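Local coordinates for protein methyltransferase (Pyrococcus horikoshii, PDB 1IXK) that probably methylates cytidine in tRNA at carbon 5, using S-adenosyl-L-methionine as methyl donor, as an RNA-binding member of the RsmB/NOP family, at residues L249-E255 / R295-P299. Residues are numbered along the deposited sequence; the frame is centred on the assembly and turned at random.
Sequences LEPEENE and RRLYP
A buried arginine can spend its guanidinium on a backbone carbonyl and a carboxylate at once, as Arg296 does. From extended strand 295-297, antiparallel to 276-277 and 307-314, its CA-to-CB bond points toward segment 249-255; chi1 m with chi2 and chi3 t spans the 8.5 Å between Leu249 CA and Arg296 CA, and chi4 of -109° turns the guanidinium. The O of Leu249 accepts from Arg296 NH1 and NH2, each at 3.0 Å; Leu249 CD2 makes apolar contact with Tyr298 CD1 (4.3 Å). The CA-to-CB bond of Glu250 points away, its carboxylate hydrogen-bonding Ser200 and salt-bridging Arg23. With helical angles at 251-253, Glu253 N to Glu250 O (3.1 Å) and Asn254 N to Pro251 O (3.0 Å) close the turn. Asn254, at the N-cap position of helix 255-264 without side-chain capping, sets ND2 over one guanidinium face, 3.4 Å from Arg296 NH2 but unbonded; OD1 hydrogen-bonds Thr246 OG1, ND2 Ser248 O. Glu255 (chi1 m, chi2 p) completes a bidentate salt bridge: OE2 to Arg296 NE 2.6 Å, OE1 to Arg296 NH2 2.7 Å. Arg296 thus joins the loop after predicted nucleophile Cys247, and the helix start, to the mixed sheet of a Rossmann-like class I methyltransferase.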
loop_
_atom_site.group_PDB
_atom_site.type_symbol
_atom_site.label_atom_id
_atom_site.label_comp_id
_atom_site.label_asym_id
_atom_site.label_seq_id
_atom_site.Cartn_x
_atom_site.Cartn_y
_atom_site.Cartn_z
ATOM N N LEU A 249 -9.641 -6.284 -3.438
ATOM C CA LEU A 249 -10.021 -6.415 -4.839
ATOM C C LEU A 249 -11.396 -5.790 -5.073
ATOM O O LEU A 249 -11.795 -5.563 -6.219
ATOM C CB LEU A 249 -10.095 -7.889 -5.236
ATOM C CG LEU A 249 -8.798 -8.690 -5.243
ATOM C CD1 LEU A 249 -9.120 -10.167 -5.448
ATOM C CD2 LEU A 249 -7.890 -8.162 -6.342
ATOM N N GLU A 250 -12.107 -5.500 -3.987
ATOM C CA GLU A 250 -13.465 -4.954 -4.075
ATOM C C GLU A 250 -13.573 -3.525 -4.590
ATOM O O GLU A 250 -12.955 -2.606 -4.048
ATOM C CB GLU A 250 -14.172 -5.013 -2.707
ATOM C CG GLU A 250 -14.016 -6.308 -1.915
ATOM C CD GLU A 250 -14.292 -7.553 -2.732
ATOM O OE1 GLU A 250 -15.234 -7.548 -3.553
ATOM O OE2 GLU A 250 -13.566 -8.548 -2.545
ATOM N N PRO A 251 -14.377 -3.317 -5.642
ATOM C CA PRO A 251 -14.540 -1.967 -6.187
ATOM C C PRO A 251 -15.111 -1.012 -5.136
ATOM O O PRO A 251 -14.811 0.177 -5.149
ATOM C CB PRO A 251 -15.502 -2.177 -7.353
ATOM C CG PRO A 251 -15.172 -3.564 -7.819
ATOM C CD PRO A 251 -15.025 -4.318 -6.508
ATOM N N GLU A 252 -15.931 -1.536 -4.222
ATOM C CA GLU A 252 -16.535 -0.699 -3.186
ATOM C C GLU A 252 -15.512 -0.016 -2.282
ATOM O O GLU A 252 -15.768 1.070 -1.762
ATOM C CB GLU A 252 -17.516 -1.512 -2.319
ATOM C CG GLU A 252 -18.820 -1.907 -3.023
ATOM C CD GLU A 252 -18.716 -3.202 -3.803
ATOM O OE1 GLU A 252 -17.580 -3.694 -4.016
ATOM O OE2 GLU A 252 -19.781 -3.729 -4.212
ATOM N N GLU A 253 -14.362 -0.656 -2.084
ATOM C CA GLU A 253 -13.317 -0.092 -1.234
ATOM C C GLU A 253 -12.271 0.643 -2.061
ATOM O O GLU A 253 -11.385 1.302 -1.508
ATOM C CB GLU A 253 -12.608 -1.203 -0.446
ATOM C CG GLU A 253 -13.499 -2.043 0.445
ATOM C CD GLU A 253 -12.746 -3.216 1.050
ATOM O OE1 GLU A 253 -11.881 -2.991 1.922
ATOM O OE2 GLU A 253 -13.010 -4.362 0.636
ATOM N N ASN A 254 -12.373 0.527 -3.383
ATOM C CA ASN A 254 -11.405 1.149 -4.281
ATOM C C ASN A 254 -11.994 2.206 -5.220
ATOM O O ASN A 254 -12.126 3.381 -4.853
ATOM C CB ASN A 254 -10.704 0.065 -5.115
ATOM C CG ASN A 254 -9.922 -0.924 -4.259
ATOM O OD1 ASN A 254 -9.441 -0.581 -3.181
ATOM N ND2 ASN A 254 -9.771 -2.147 -4.753
ATOM N N GLU A 255 -12.333 1.782 -6.434
ATOM C CA GLU A 255 -12.901 2.678 -7.441
ATOM C C GLU A 255 -14.108 3.484 -6.960
ATOM O O GLU A 255 -14.237 4.668 -7.278
ATOM C CB GLU A 255 -13.294 1.883 -8.690
ATOM C CG GLU A 255 -12.104 1.380 -9.513
ATOM C CD GLU A 255 -11.558 0.035 -9.057
ATOM O OE1 GLU A 255 -12.024 -0.502 -8.031
ATOM O OE2 GLU A 255 -10.649 -0.485 -9.739
ATOM N N ARG A 295 -4.439 2.602 -10.332
ATOM C CA ARG A 295 -3.877 1.319 -10.747
ATOM C C ARG A 295 -4.229 0.164 -9.823
ATOM O O ARG A 295 -4.593 0.361 -8.671
ATOM C CB ARG A 295 -2.346 1.410 -10.807
ATOM C CG ARG A 295 -1.806 2.705 -11.390
ATOM C CD ARG A 295 -2.342 2.955 -12.781
ATOM N NE ARG A 295 -1.853 1.989 -13.756
ATOM C CZ ARG A 295 -2.252 1.951 -15.024
ATOM N NH1 ARG A 295 -3.145 2.825 -15.460
ATOM N NH2 ARG A 295 -1.761 1.044 -15.856
ATOM N N ARG A 296 -4.104 -1.044 -10.354
ATOM C CA ARG A 296 -4.354 -2.265 -9.601
ATOM C C ARG A 296 -3.241 -3.263 -9.879
ATOM O O ARG A 296 -2.746 -3.365 -11.008
ATOM C CB ARG A 296 -5.679 -2.910 -10.019
ATOM C CG ARG A 296 -6.908 -2.386 -9.295
ATOM C CD ARG A 296 -8.156 -3.076 -9.832
ATOM N NE ARG A 296 -9.366 -2.695 -9.110
ATOM C CZ ARG A 296 -10.024 -3.498 -8.282
ATOM N NH1 ARG A 296 -9.586 -4.733 -8.066
ATOM N NH2 ARG A 296 -11.132 -3.076 -7.685
ATOM N N LEU A 297 -2.854 -3.998 -8.841
ATOM C CA LEU A 297 -1.846 -5.039 -8.966
ATOM C C LEU A 297 -2.615 -6.325 -8.704
ATOM O O LEU A 297 -3.440 -6.388 -7.788
ATOM C CB LEU A 297 -0.736 -4.872 -7.924
ATOM C CG LEU A 297 0.184 -3.659 -8.067
ATOM C CD1 LEU A 297 1.205 -3.667 -6.933
ATOM C CD2 LEU A 297 0.884 -3.692 -9.423
ATOM N N TYR A 298 -2.357 -7.339 -9.519
ATOM C CA TYR A 298 -3.040 -8.622 -9.391
ATOM C C TYR A 298 -2.056 -9.735 -9.065
ATOM O O TYR A 298 -0.957 -9.788 -9.616
ATOM C CB TYR A 298 -3.769 -8.941 -10.693
ATOM C CG TYR A 298 -4.948 -8.039 -10.968
ATOM C CD1 TYR A 298 -6.145 -8.195 -10.267
ATOM C CD2 TYR A 298 -4.874 -7.036 -11.937
ATOM C CE1 TYR A 298 -7.238 -7.384 -10.524
ATOM C CE2 TYR A 298 -5.966 -6.214 -12.203
ATOM C CZ TYR A 298 -7.146 -6.397 -11.493
ATOM O OH TYR A 298 -8.241 -5.611 -11.764
ATOM N N PRO A 299 -2.448 -10.651 -8.171
ATOM C CA PRO A 299 -1.579 -11.762 -7.780
ATOM C C PRO A 299 -1.229 -12.723 -8.910
ATOM O O PRO A 299 -0.253 -13.455 -8.810
ATOM C CB PRO A 299 -2.367 -12.437 -6.659
ATOM C CG PRO A 299 -3.786 -12.178 -7.049
ATOM C CD PRO A 299 -3.748 -10.733 -7.483
#